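PDB 3ES1: cupin 2, conserved barrel domain protein, which is of unknown function but adopts a cupin-like beta-barrel fold and assembles as a pair of identical subunits. Local coordinates for residues E111-D116 / L136-T141. Residues are numbered along the deposited sequence; the frame is centred on the assembly and turned at random.
Sequences ELELDD and LWRNTT
Glu111 and Glu113 face Arg138 and Leu136 as hydrogen-bonded pairs of antiparallel strands, with Leu112 and Trp137 the non-hydrogen-bonded pair between them; four backbone bonds, such as Glu111 N to Arg138 O at 2.8 Å, join strands whose axes run 152° apart. Glu111, Glu113, Leu136 and Arg138 share one face of the sheet, where the guanidinium ties both acidic side chains together. NH1 of Arg138 lies between them, donating to Glu113 OE1 at 2.7 Å and to Glu111 OE1 at 2.9 Å. Arg138 NH2 also reaches Glu113 OE1, at 3.0 Å but less straight (N-H...O 137°), so one carboxylate oxygen takes two donors. Both acceptors lie near the guanidinium plane, although the Glu111 carboxylate is turned 76° from it. The Arg138 chain bends at its third torsion, which places NE, and the guanidinium reaches across toward strand 111-113; CD1 of Leu136 packs over one guanidinium face, toward its rim. An alanine in place of Arg138 would probably leave two neighbouring carboxylates on the same face without the positive charge that links them. A water held by Glu111 OE2 and Thr140 OG1 extends the polar network to Thr140. On the other face, Leu112 CD1 sits over the six-membered ring of Trp137 in a CH-pi contact, 3.8 Å from its centroid, and Leu112 CB meets the rim at CZ3.

Just after Arg138, Asn139 OD1 accepts from Thr141 N in an Asx turn. Strand 110-113 is the middle of a three-stranded antiparallel sheet, flanked by 119-122 and 136-138, in the cupin domain. Arg138 NE has a second acidic partner in Glu91, and the Trp137 ring meets Phe149 and packs on strand 127-130, whereas Leu112 also touches Phe29 of the second subunit.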
# COMPACT_ATOMS: atom_id res chain seq x y z
N GLU A 111 13.70 2.92 -11.90
CA GLU A 111 13.61 4.18 -12.64
C GLU A 111 12.16 4.43 -13.04
O GLU A 111 11.55 3.66 -13.77
CB GLU A 111 14.45 4.10 -13.91
CG GLU A 111 14.44 5.40 -14.75
CD GLU A 111 15.62 5.47 -15.64
OE1 GLU A 111 15.53 4.91 -16.76
OE2 GLU A 111 16.63 6.05 -15.20
N LEU A 112 11.62 5.53 -12.55
CA LEU A 112 10.29 5.97 -12.95
C LEU A 112 10.43 7.02 -14.01
O LEU A 112 11.00 8.09 -13.77
CB LEU A 112 9.54 6.53 -11.76
CG LEU A 112 8.20 7.25 -11.94
CD1 LEU A 112 7.18 6.33 -12.65
CD2 LEU A 112 7.67 7.69 -10.64
N GLU A 113 9.83 6.73 -15.16
CA GLU A 113 9.79 7.68 -16.28
C GLU A 113 8.37 8.15 -16.54
O GLU A 113 7.43 7.33 -16.66
CB GLU A 113 10.37 7.06 -17.55
CG GLU A 113 10.41 8.03 -18.72
CD GLU A 113 11.10 7.50 -19.96
OE1 GLU A 113 12.01 6.63 -19.84
OE2 GLU A 113 10.74 8.00 -21.07
N LEU A 114 8.24 9.47 -16.66
CA LEU A 114 6.96 10.13 -16.92
C LEU A 114 6.94 10.67 -18.34
O LEU A 114 7.47 10.03 -19.22
CB LEU A 114 6.70 11.23 -15.91
CG LEU A 114 6.77 10.79 -14.43
CD1 LEU A 114 6.44 11.95 -13.53
CD2 LEU A 114 5.82 9.68 -14.10
N ASP A 115 6.36 11.85 -18.56
CA ASP A 115 6.24 12.38 -19.94
C ASP A 115 7.56 12.99 -20.38
O ASP A 115 8.36 13.50 -19.60
CB ASP A 115 5.06 13.41 -20.12
CG ASP A 115 3.68 12.75 -20.35
OD1 ASP A 115 3.61 11.68 -20.98
OD2 ASP A 115 2.62 13.33 -19.96
N ASP A 116 7.76 12.97 -21.70
CA ASP A 116 8.81 13.75 -22.33
C ASP A 116 10.20 13.49 -21.78
O ASP A 116 11.02 14.40 -21.70
CB ASP A 116 8.47 15.26 -22.24
CG ASP A 116 7.10 15.56 -22.81
OD1 ASP A 116 6.80 14.94 -23.85
OD2 ASP A 116 6.29 16.28 -22.20
N LEU A 136 6.13 4.87 -17.09
CA LEU A 136 6.65 3.48 -17.17
C LEU A 136 7.66 3.25 -16.04
O LEU A 136 8.22 4.20 -15.47
CB LEU A 136 7.29 3.20 -18.57
CG LEU A 136 8.57 3.91 -19.03
CD1 LEU A 136 9.85 3.33 -18.34
CD2 LEU A 136 8.71 3.83 -20.52
N TRP A 137 7.87 1.99 -15.73
CA TRP A 137 8.91 1.56 -14.78
C TRP A 137 10.03 0.83 -15.53
O TRP A 137 9.77 -0.04 -16.34
CB TRP A 137 8.33 0.61 -13.73
CG TRP A 137 7.16 1.16 -12.98
CD1 TRP A 137 5.85 0.94 -13.27
CD2 TRP A 137 7.18 2.09 -11.89
NE1 TRP A 137 5.03 1.64 -12.41
CE2 TRP A 137 5.81 2.37 -11.56
CE3 TRP A 137 8.19 2.72 -11.17
CZ2 TRP A 137 5.46 3.21 -10.53
CZ3 TRP A 137 7.83 3.55 -10.14
CH2 TRP A 137 6.47 3.79 -9.83
N ARG A 138 11.26 1.21 -15.23
CA ARG A 138 12.47 0.66 -15.87
C ARG A 138 13.50 0.25 -14.85
O ARG A 138 13.85 1.01 -13.98
CB ARG A 138 13.09 1.65 -16.87
CG ARG A 138 14.31 1.09 -17.64
CD ARG A 138 14.90 2.12 -18.59
NE ARG A 138 13.95 2.45 -19.65
CZ ARG A 138 13.34 3.62 -19.77
NH1 ARG A 138 13.57 4.59 -18.91
NH2 ARG A 138 12.52 3.81 -20.78
N ASN A 139 13.93 -1.01 -14.95
CA ASN A 139 15.01 -1.54 -14.12
C ASN A 139 16.29 -1.48 -14.90
O ASN A 139 16.48 -2.24 -15.85
CB ASN A 139 14.72 -2.99 -13.71
CG ASN A 139 15.68 -3.53 -12.68
OD1 ASN A 139 16.78 -3.01 -12.47
ND2 ASN A 139 15.26 -4.58 -12.01
N THR A 140 17.15 -0.54 -14.52
CA THR A 140 18.39 -0.30 -15.23
C THR A 140 19.54 -0.94 -14.45
O THR A 140 20.71 -0.73 -14.74
CB THR A 140 18.63 1.21 -15.38
OG1 THR A 140 18.84 1.74 -14.07
CG2 THR A 140 17.45 1.90 -16.02
N THR A 141 19.18 -1.71 -13.43
CA THR A 141 20.15 -2.47 -12.62
C THR A 141 20.30 -3.93 -13.08
O THR A 141 19.62 -4.38 -14.00
CB THR A 141 19.80 -2.50 -11.09
OG1 THR A 141 18.81 -3.51 -10.81
CG2 THR A 141 19.29 -1.12 -10.58
O HOH W 1 18.39 4.56 -13.61